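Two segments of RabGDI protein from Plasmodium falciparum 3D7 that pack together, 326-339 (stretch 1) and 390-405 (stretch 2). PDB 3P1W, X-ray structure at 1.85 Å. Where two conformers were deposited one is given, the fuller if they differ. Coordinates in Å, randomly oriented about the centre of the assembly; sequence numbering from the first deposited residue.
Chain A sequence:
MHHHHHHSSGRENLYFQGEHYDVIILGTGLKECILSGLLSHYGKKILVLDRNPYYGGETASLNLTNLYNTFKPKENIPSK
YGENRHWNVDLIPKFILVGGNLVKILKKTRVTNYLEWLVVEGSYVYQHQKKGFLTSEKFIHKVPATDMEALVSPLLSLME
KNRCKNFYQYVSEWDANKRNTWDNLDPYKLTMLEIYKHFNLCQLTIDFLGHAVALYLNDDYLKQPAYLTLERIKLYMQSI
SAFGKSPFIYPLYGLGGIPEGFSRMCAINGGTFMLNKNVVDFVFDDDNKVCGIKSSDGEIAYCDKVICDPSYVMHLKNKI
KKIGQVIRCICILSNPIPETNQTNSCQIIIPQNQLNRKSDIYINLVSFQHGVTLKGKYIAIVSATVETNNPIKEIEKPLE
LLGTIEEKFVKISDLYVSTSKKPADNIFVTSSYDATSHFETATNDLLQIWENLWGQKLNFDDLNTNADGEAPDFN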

ATOM      1  N   VAL A 326       7.553  11.286  -3.512  1.00 15.50           N
ATOM      2  CA  VAL A 326       7.046  10.140  -4.267  1.00 14.70           C
ATOM      3  C   VAL A 326       6.456  10.663  -5.588  1.00 15.50           C
ATOM      4  O   VAL A 326       5.875  11.754  -5.612  1.00 16.17           O
ATOM      5  CB  VAL A 326       6.012   9.340  -3.454  1.00 14.97           C
ATOM      6  CG1 VAL A 326       4.808  10.238  -2.958  1.00 14.85           C
ATOM      7  CG2 VAL A 326       5.480   8.169  -4.299  1.00 14.35           C
ATOM      8  N   ILE A 327       6.649   9.917  -6.695  1.00 14.92           N
ATOM      9  CA  ILE A 327       5.986  10.202  -7.951  1.00 13.93           C
ATOM     10  C   ILE A 327       5.069   9.040  -8.256  1.00 13.51           C
ATOM     11  O   ILE A 327       5.433   7.865  -8.039  1.00 13.05           O
ATOM     12  CB  ILE A 327       7.010  10.477  -9.104  1.00 14.70           C
ATOM     13  CG1 ILE A 327       6.272  10.769 -10.413  1.00 15.82           C
ATOM     14  CG2 ILE A 327       8.038   9.301  -9.240  1.00 13.23           C
ATOM     15  CD1 ILE A 327       7.209  11.372 -11.531  1.00 19.17           C
ATOM     16  N   ARG A 328       3.843   9.372  -8.634  1.00 12.89           N
ATOM     17  CA  ARG A 328       2.891   8.422  -9.170  1.00 13.90           C
ATOM     18  C   ARG A 328       2.380   8.908 -10.500  1.00 14.30           C
ATOM     19  O   ARG A 328       2.014  10.069 -10.653  1.00 15.02           O
ATOM     20  CB  ARG A 328       1.689   8.182  -8.220  1.00 13.61           C
ATOM     21  CG  ARG A 328       2.076   7.645  -6.876  1.00 13.96           C
ATOM     22  CD  ARG A 328       0.907   7.193  -6.039  1.00 15.57           C
ATOM     23  NE  ARG A 328       1.396   6.728  -4.743  1.00 14.12           N
ATOM     24  CZ  ARG A 328       1.667   7.530  -3.696  1.00 16.23           C
ATOM     25  NH1 ARG A 328       1.434   8.833  -3.756  1.00 16.43           N
ATOM     26  NH2 ARG A 328       2.153   7.024  -2.580  1.00 15.92           N
ATOM     27  N   CYS A 329       2.387   8.001 -11.474  1.00 14.97           N
ATOM     28  CA  CYS A 329       1.938   8.293 -12.816  1.00 16.03           C
ATOM     29  C   CYS A 329       0.832   7.323 -13.145  1.00 17.04           C
ATOM     30  O   CYS A 329       1.073   6.127 -13.287  1.00 16.09           O
ATOM     31  CB  CYS A 329       3.083   8.132 -13.832  1.00 16.87           C
ATOM     32  SG  CYS A 329       2.555   8.709 -15.481  1.00 20.33           S
ATOM     33  N   ILE A 330      -0.384   7.854 -13.236  1.00 17.37           N
ATOM     34  CA  ILE A 330      -1.555   7.112 -13.662  1.00 18.31           C
ATOM     35  C   ILE A 330      -1.650   7.150 -15.182  1.00 18.65           C
ATOM     36  O   ILE A 330      -1.655   8.232 -15.779  1.00 18.02           O
ATOM     37  CB  ILE A 330      -2.831   7.707 -13.026  1.00 18.23           C
ATOM     38  CG1 ILE A 330      -2.767   7.575 -11.492  1.00 18.86           C
ATOM     39  CG2 ILE A 330      -4.103   7.042 -13.635  1.00 18.79           C
ATOM     40  CD1 ILE A 330      -3.773   8.454 -10.702  1.00 18.31           C
ATOM     41  N   CYS A 331      -1.721   5.970 -15.813  1.00 19.28           N
ATOM     42  CA  CYS A 331      -1.698   5.852 -17.262  1.00 20.41           C
ATOM     43  C   CYS A 331      -2.932   5.093 -17.745  1.00 21.26           C
ATOM     44  O   CYS A 331      -3.207   3.987 -17.272  1.00 20.83           O
ATOM     45  CB  CYS A 331      -0.493   5.047 -17.721  1.00 21.14           C
ATOM     46  SG  CYS A 331       1.083   5.608 -17.088  1.00 22.00           S
ATOM     47  N   ILE A 332      -3.673   5.698 -18.659  1.00 20.98           N
ATOM     48  CA  ILE A 332      -4.772   5.014 -19.312  1.00 21.84           C
ATOM     49  C   ILE A 332      -4.183   4.244 -20.476  1.00 22.74           C
ATOM     50  O   ILE A 332      -3.526   4.840 -21.344  1.00 23.93           O
ATOM     51  CB  ILE A 332      -5.835   5.994 -19.817  1.00 22.43           C
ATOM     52  CG1 ILE A 332      -6.557   6.653 -18.631  1.00 22.82           C
ATOM     53  CG2 ILE A 332      -6.875   5.272 -20.657  1.00 23.01           C
ATOM     54  CD1 ILE A 332      -7.513   7.759 -19.020  1.00 22.28           C
ATOM     55  N   LEU A 333      -4.444   2.943 -20.495  1.00 23.61           N
ATOM     56  CA  LEU A 333      -4.015   2.049 -21.588  1.00 25.18           C
ATOM     57  C   LEU A 333      -5.200   1.512 -22.393  1.00 27.45           C
ATOM     58  O   LEU A 333      -6.314   1.397 -21.864  1.00 27.93           O
ATOM     59  CB  LEU A 333      -3.244   0.849 -21.019  1.00 23.98           C
ATOM     60  CG  LEU A 333      -2.154   1.089 -19.979  1.00 23.89           C
ATOM     61  CD1 LEU A 333      -1.478  -0.217 -19.535  1.00 22.21           C
ATOM     62  CD2 LEU A 333      -1.147   2.058 -20.512  1.00 22.00           C
ATOM     63  N   SER A 334      -4.939   1.189 -23.670  1.00 29.33           N
ATOM     64  CA  SER A 334      -5.907   0.582 -24.583  1.00 32.04           C
ATOM     65  C   SER A 334      -6.016  -0.938 -24.402  1.00 32.79           C
ATOM     66  O   SER A 334      -6.967  -1.558 -24.883  1.00 34.58           O
ATOM     67  CB  SER A 334      -5.467   0.816 -26.048  1.00 33.78           C
ATOM     68  OG  SER A 334      -4.959   2.132 -26.271  1.00 35.04           O
ATOM     69  N   ASN A 335      -5.011  -1.536 -23.764  1.00 32.03           N
ATOM     70  CA  ASN A 335      -4.882  -2.992 -23.664  1.00 31.70           C
ATOM     71  C   ASN A 335      -4.154  -3.369 -22.385  1.00 30.10           C
ATOM     72  O   ASN A 335      -3.522  -2.503 -21.774  1.00 27.68           O
ATOM     73  CB  ASN A 335      -4.094  -3.518 -24.854  1.00 32.57           C
ATOM     74  CG  ASN A 335      -4.913  -3.533 -26.129  1.00 36.65           C
ATOM     75  OD1 ASN A 335      -5.946  -4.231 -26.224  1.00 38.75           O
ATOM     76  ND2 ASN A 335      -4.487  -2.743 -27.108  1.00 39.34           N
ATOM     77  N   PRO A 336      -4.225  -4.657 -21.979  1.00 29.55           N
ATOM     78  CA  PRO A 336      -3.413  -5.069 -20.833  1.00 28.43           C
ATOM     79  C   PRO A 336      -1.920  -4.797 -21.023  1.00 26.96           C
ATOM     80  O   PRO A 336      -1.436  -4.659 -22.158  1.00 27.19           O
ATOM     81  CB  PRO A 336      -3.657  -6.586 -20.746  1.00 29.66           C
ATOM     82  CG  PRO A 336      -4.975  -6.810 -21.465  1.00 31.67           C
ATOM     83  CD  PRO A 336      -4.958  -5.797 -22.579  1.00 31.28           C
ATOM     84  N   ILE A 337      -1.188  -4.736 -19.919  1.00 25.51           N
ATOM     85  CA  ILE A 337       0.263  -4.595 -19.957  1.00 25.04           C
ATOM     86  C   ILE A 337       0.875  -5.787 -20.725  1.00 26.74           C
ATOM     87  O   ILE A 337       0.628  -6.940 -20.362  1.00 27.63           O
ATOM     88  CB  ILE A 337       0.875  -4.535 -18.548  1.00 23.38           C
ATOM     89  CG1 ILE A 337       0.434  -3.241 -17.815  1.00 22.27           C
ATOM     90  CG2 ILE A 337       2.390  -4.580 -18.600  1.00 22.59           C
ATOM     91  CD1 ILE A 337       0.868  -3.187 -16.346  1.00 19.30           C
ATOM     92  N   PRO A 338       1.704  -5.512 -21.749  1.00 28.39           N
ATOM     93  CA  PRO A 338       2.340  -6.634 -22.465  1.00 29.52           C
ATOM     94  C   PRO A 338       3.080  -7.584 -21.507  1.00 29.19           C
ATOM     95  O   PRO A 338       3.649  -7.139 -20.497  1.00 28.12           O
ATOM     96  CB  PRO A 338       3.290  -5.928 -23.436  1.00 30.00           C
ATOM     97  CG  PRO A 338       2.583  -4.612 -23.709  1.00 30.77           C
ATOM     98  CD  PRO A 338       2.030  -4.219 -22.367  1.00 28.23           C
ATOM     99  N   GLU A 339       3.010  -8.888 -21.789  1.00 30.38           N
ATOM    100  CA  GLU A 339       3.743  -9.897 -21.015  1.00 30.58           C
ATOM    101  C   GLU A 339       3.218 -10.112 -19.576  1.00 29.65           C
ATOM    102  O   GLU A 339       3.958 -10.561 -18.681  1.00 29.38           O
ATOM    103  CB  GLU A 339       5.254  -9.599 -20.994  1.00 31.09           C
ATOM    104  CG  GLU A 339       5.876  -9.167 -22.356  1.00 33.25           C
ATOM    105  CD  GLU A 339       5.593 -10.127 -23.542  1.00 39.44           C
ATOM    106  OE1 GLU A 339       5.523 -11.358 -23.339  1.00 39.26           O
ATOM    107  OE2 GLU A 339       5.477  -9.635 -24.696  1.00 42.37           O
TER
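Stretch 2 390-405: NPIKEIEKPLELLGTI

Stretch 1 is already a β-strand at Val326 and stays one through Leu333, then loops to Glu339. Stretch 2 follows alongside in the same general sense as far as Leu402, through a weakly bonded helical turn near Pro391–Glu394 and a helix beginning at Glu396; at Gly403 it turns back, so Ile405 meets Leu333 running the opposite way. No direct hydrogen bond joins them, so apolar packing and bridging waters make the contact. Strand alternation turns Ile327, Cys329 and Cys331 toward stretch 2, while Val326, Arg328 and Ile330 point away. Ile327, long and branched, reaches the first turn: its CD1 lies 3.8 Å from both Pro391 CB and Ile392 CD1. The smaller Cys329 admits Ile395 closely, CB to CD1 3.6 Å. Cys331 SG, compact and fairly apolar, meets Leu399 CD2 at 3.6 Å and Leu402 CD1 at 3.7 Å. Flexible Leu333 sets CD2 3.8 Å from Ile405 CG1. Water 1 links Ser334 N (3.1 Å, weak) to Thr404 O (2.7 Å). Branched Ile337 packs CD1 on Leu402 CD2 at 3.8 Å. Pro338, lacking an amide hydrogen, lays CD 3.5 Å from Leu401 O without donating a backbone bond; water 3 donates to Pro338 O (2.7 Å) and Leu401 O (2.6 Å). Gly403 suits the helix exit: its phi is positive, and an ideal CB would lie only 3.3 Å from Pro338 CG.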

ATOM      1  N   ASN A 390      15.109  14.825 -11.638  1.00 25.84           N
ATOM      2  CA  ASN A 390      14.184  14.601 -12.755  1.00 26.81           C
ATOM      3  C   ASN A 390      13.393  13.307 -12.601  1.00 25.52           C
ATOM      4  O   ASN A 390      13.663  12.305 -13.265  1.00 24.38           O
ATOM      5  CB  ASN A 390      14.916  14.629 -14.105  1.00 28.03           C
ATOM      6  CG  ASN A 390      13.946  14.709 -15.298  1.00 32.24           C
ATOM      7  OD1 ASN A 390      12.753  14.412 -15.175  1.00 32.50           O
ATOM      8  ND2 ASN A 390      14.471  15.064 -16.459  1.00 32.49           N
ATOM      9  N   PRO A 391      12.390  13.323 -11.705  1.00 25.84           N
ATOM     10  CA  PRO A 391      11.630  12.103 -11.410  1.00 25.67           C
ATOM     11  C   PRO A 391      10.890  11.509 -12.598  1.00 25.22           C
ATOM     12  O   PRO A 391      10.730  10.290 -12.709  1.00 23.89           O
ATOM     13  CB  PRO A 391      10.624  12.556 -10.342  1.00 25.83           C
ATOM     14  CG  PRO A 391      10.965  13.906  -9.942  1.00 26.94           C
ATOM     15  CD  PRO A 391      12.058  14.447 -10.812  1.00 26.58           C
ATOM     16  N   ILE A 392      10.413  12.351 -13.504  1.00 25.81           N
ATOM     17  CA  ILE A 392       9.788  11.827 -14.711  1.00 27.25           C
ATOM     18  C   ILE A 392      10.723  10.897 -15.492  1.00 27.22           C
ATOM     19  O   ILE A 392      10.294   9.851 -16.019  1.00 25.60           O
ATOM     20  CB  ILE A 392       9.271  12.979 -15.619  1.00 28.96           C
ATOM     21  CG1 ILE A 392       8.031  13.585 -14.987  1.00 31.98           C
ATOM     22  CG2 ILE A 392       8.922  12.460 -17.004  1.00 32.36           C
ATOM     23  CD1 ILE A 392       6.871  12.668 -15.059  1.00 36.25           C
ATOM     24  N   LYS A 393      12.003  11.256 -15.540  1.00 27.51           N
ATOM     25  CA  LYS A 393      12.996  10.420 -16.179  1.00 28.26           C
ATOM     26  C   LYS A 393      13.205   9.082 -15.413  1.00 26.25           C
ATOM     27  O   LYS A 393      13.425   8.038 -16.026  1.00 24.69           O
ATOM     28  CB  LYS A 393      14.323  11.201 -16.308  1.00 30.53           C
ATOM     29  CG  LYS A 393      15.096  10.942 -17.569  1.00 35.62           C
ATOM     30  CD  LYS A 393      15.325   9.461 -17.815  1.00 38.32           C
ATOM     31  N   GLU A 394      13.109   9.116 -14.091  1.00 24.47           N
ATOM     32  CA  GLU A 394      13.274   7.907 -13.274  1.00 23.77           C
ATOM     33  C   GLU A 394      12.227   6.838 -13.584  1.00 22.75           C
ATOM     34  O   GLU A 394      12.457   5.672 -13.324  1.00 23.15           O
ATOM     35  CB  GLU A 394      13.228   8.242 -11.787  1.00 23.81           C
ATOM     36  CG  GLU A 394      14.351   9.155 -11.319  1.00 25.11           C
ATOM     37  CD  GLU A 394      14.231   9.512  -9.866  1.00 21.38           C
ATOM     38  OE1 GLU A 394      14.252   8.604  -9.022  1.00 21.93           O
ATOM     39  OE2 GLU A 394      14.171  10.716  -9.554  1.00 22.46           O
ATOM     40  N   ILE A 395      11.066   7.239 -14.077  1.00 20.60           N
ATOM     41  CA  ILE A 395      10.028   6.266 -14.425  1.00 20.95           C
ATOM     42  C   ILE A 395       9.926   5.971 -15.922  1.00 21.41           C
ATOM     43  O   ILE A 395       9.031   5.247 -16.353  1.00 20.51           O
ATOM     44  CB  ILE A 395       8.660   6.654 -13.849  1.00 19.62           C
ATOM     45  CG1 ILE A 395       8.145   7.963 -14.445  1.00 21.54           C
ATOM     46  CG2 ILE A 395       8.759   6.694 -12.318  1.00 20.85           C
ATOM     47  CD1 ILE A 395       6.638   8.205 -14.143  1.00 21.83           C
ATOM     48  N   GLU A 396      10.887   6.456 -16.695  1.00 23.53           N
ATOM     49  CA  GLU A 396      10.880   6.222 -18.148  1.00 24.71           C
ATOM     50  C   GLU A 396      10.913   4.743 -18.505  1.00 23.76           C
ATOM     51  O   GLU A 396      10.059   4.279 -19.275  1.00 22.79           O
ATOM     52  CB  GLU A 396      12.027   7.006 -18.809  1.00 26.61           C
ATOM     53  CG  GLU A 396      12.125   6.881 -20.294  1.00 31.62           C
ATOM     54  CD  GLU A 396      13.334   7.645 -20.840  1.00 36.45           C
ATOM     55  OE1 GLU A 396      14.273   6.992 -21.308  1.00 42.75           O
ATOM     56  OE2 GLU A 396      13.348   8.887 -20.759  1.00 41.08           O
ATOM     57  N   LYS A 397      11.837   3.977 -17.922  1.00 23.32           N
ATOM     58  CA  LYS A 397      11.944   2.547 -18.245  0.50 23.72           C
ATOM     59  C   LYS A 397      10.705   1.774 -17.784  1.00 22.74           C
ATOM     60  O   LYS A 397      10.142   0.982 -18.531  1.00 23.00           O
ATOM     61  CB  LYS A 397      13.237   1.933 -17.681  0.50 24.54           C
ATOM     62  CG  LYS A 397      13.753   0.753 -18.497  0.50 25.16           C
ATOM     63  N   PRO A 398      10.228   2.021 -16.545  1.00 21.57           N
ATOM     64  CA  PRO A 398       8.981   1.375 -16.179  1.00 20.61           C
ATOM     65  C   PRO A 398       7.810   1.672 -17.116  1.00 20.36           C
ATOM     66  O   PRO A 398       7.014   0.778 -17.428  1.00 19.99           O
ATOM     67  CB  PRO A 398       8.692   1.938 -14.775  1.00 21.14           C
ATOM     68  CG  PRO A 398      10.040   2.279 -14.234  1.00 20.73           C
ATOM     69  CD  PRO A 398      10.863   2.702 -15.415  1.00 21.78           C
ATOM     70  N   LEU A 399       7.675   2.929 -17.540  1.00 20.72           N
ATOM     71  CA  LEU A 399       6.611   3.309 -18.464  1.00 20.82           C
ATOM     72  C   LEU A 399       6.721   2.573 -19.794  1.00 22.21           C
ATOM     73  O   LEU A 399       5.701   2.288 -20.410  1.00 21.80           O
ATOM     74  CB  LEU A 399       6.598   4.806 -18.716  1.00 20.07           C
ATOM     75  CG  LEU A 399       6.144   5.702 -17.567  1.00 20.22           C
ATOM     76  CD1 LEU A 399       6.469   7.197 -17.876  1.00 22.53           C
ATOM     77  CD2 LEU A 399       4.670   5.496 -17.276  1.00 19.16           C
ATOM     78  N   GLU A 400       7.948   2.271 -20.218  1.00 23.40           N
ATOM     79  CA  GLU A 400       8.157   1.499 -21.460  1.00 24.87           C
ATOM     80  C   GLU A 400       7.594   0.090 -21.411  1.00 24.50           C
ATOM     81  O   GLU A 400       7.420  -0.531 -22.460  1.00 26.16           O
ATOM     82  CB  GLU A 400       9.647   1.433 -21.839  1.00 26.18           C
ATOM     83  CG  GLU A 400      10.217   2.756 -22.222  1.00 28.64           C
ATOM     84  CD  GLU A 400      11.731   2.690 -22.529  1.00 35.16           C
ATOM     85  OE1 GLU A 400      12.332   1.589 -22.513  1.00 36.87           O
ATOM     86  OE2 GLU A 400      12.312   3.768 -22.739  1.00 38.16           O
ATOM     87  N   LEU A 401       7.327  -0.426 -20.208  1.00 22.95           N
ATOM     88  CA  LEU A 401       6.726  -1.734 -20.065  1.00 22.62           C
ATOM     89  C   LEU A 401       5.253  -1.786 -20.457  1.00 22.99           C
ATOM     90  O   LEU A 401       4.726  -2.872 -20.665  1.00 22.51           O
ATOM     91  CB  LEU A 401       6.862  -2.243 -18.627  1.00 21.52           C
ATOM     92  CG  LEU A 401       8.269  -2.412 -18.082  1.00 22.07           C
ATOM     93  CD1 LEU A 401       8.194  -2.662 -16.572  1.00 22.70           C
ATOM     94  CD2 LEU A 401       8.961  -3.587 -18.845  1.00 22.29           C
ATOM     95  N   LEU A 402       4.586  -0.627 -20.556  1.00 23.37           N
ATOM     96  CA  LEU A 402       3.107  -0.590 -20.536  1.00 23.17           C
ATOM     97  C   LEU A 402       2.401  -0.691 -21.893  1.00 25.11           C
ATOM     98  O   LEU A 402       1.175  -0.773 -21.943  1.00 25.31           O
ATOM     99  CB  LEU A 402       2.647   0.705 -19.863  1.00 22.45           C
ATOM    100  CG  LEU A 402       3.171   0.987 -18.448  1.00 20.02           C
ATOM    101  CD1 LEU A 402       2.569   2.305 -17.902  1.00 18.49           C
ATOM    102  CD2 LEU A 402       2.888  -0.218 -17.500  1.00 21.49           C
ATOM    103  N   GLY A 403       3.173  -0.677 -22.976  1.00 26.00           N
ATOM    104  CA  GLY A 403       2.619  -0.601 -24.310  1.00 27.44           C
ATOM    105  C   GLY A 403       2.167   0.814 -24.583  1.00 27.79           C
ATOM    106  O   GLY A 403       2.695   1.776 -24.007  1.00 27.31           O
ATOM    107  N   THR A 404       1.182   0.947 -25.461  1.00 28.65           N
ATOM    108  CA  THR A 404       0.713   2.259 -25.862  1.00 29.29           C
ATOM    109  C   THR A 404      -0.046   2.928 -24.733  1.00 27.49           C
ATOM    110  O   THR A 404      -1.029   2.385 -24.226  1.00 27.72           O
ATOM    111  CB  THR A 404      -0.194   2.152 -27.087  1.00 30.81           C
ATOM    112  OG1 THR A 404       0.580   1.609 -28.162  1.00 32.11           O
ATOM    113  CG2 THR A 404      -0.713   3.533 -27.476  1.00 32.53           C
ATOM    114  N   ILE A 405       0.429   4.098 -24.323  1.00 26.44           N
ATOM    115  CA  ILE A 405      -0.216   4.854 -23.264  1.00 25.16           C
ATOM    116  C   ILE A 405      -1.067   5.953 -23.873  1.00 25.38           C
ATOM    117  O   ILE A 405      -0.561   6.795 -24.615  1.00 25.47           O
ATOM    118  CB  ILE A 405       0.823   5.484 -22.288  1.00 23.43           C
ATOM    119  CG1 ILE A 405       1.662   4.379 -21.626  1.00 23.49           C
ATOM    120  CG2 ILE A 405       0.119   6.402 -21.254  1.00 22.07           C
ATOM    121  CD1 ILE A 405       3.000   4.864 -21.009  1.00 22.01           C
TER
HETATM  122  O   HOH W   1      -2.183   0.028 -24.634  1.00 34.31           O
HETATM  123  O   HOH W   2      -0.907  -1.862 -23.196  1.00 29.80           O
HETATM  124  O   HOH W   3       5.692  -5.335 -20.577  1.00 30.54           O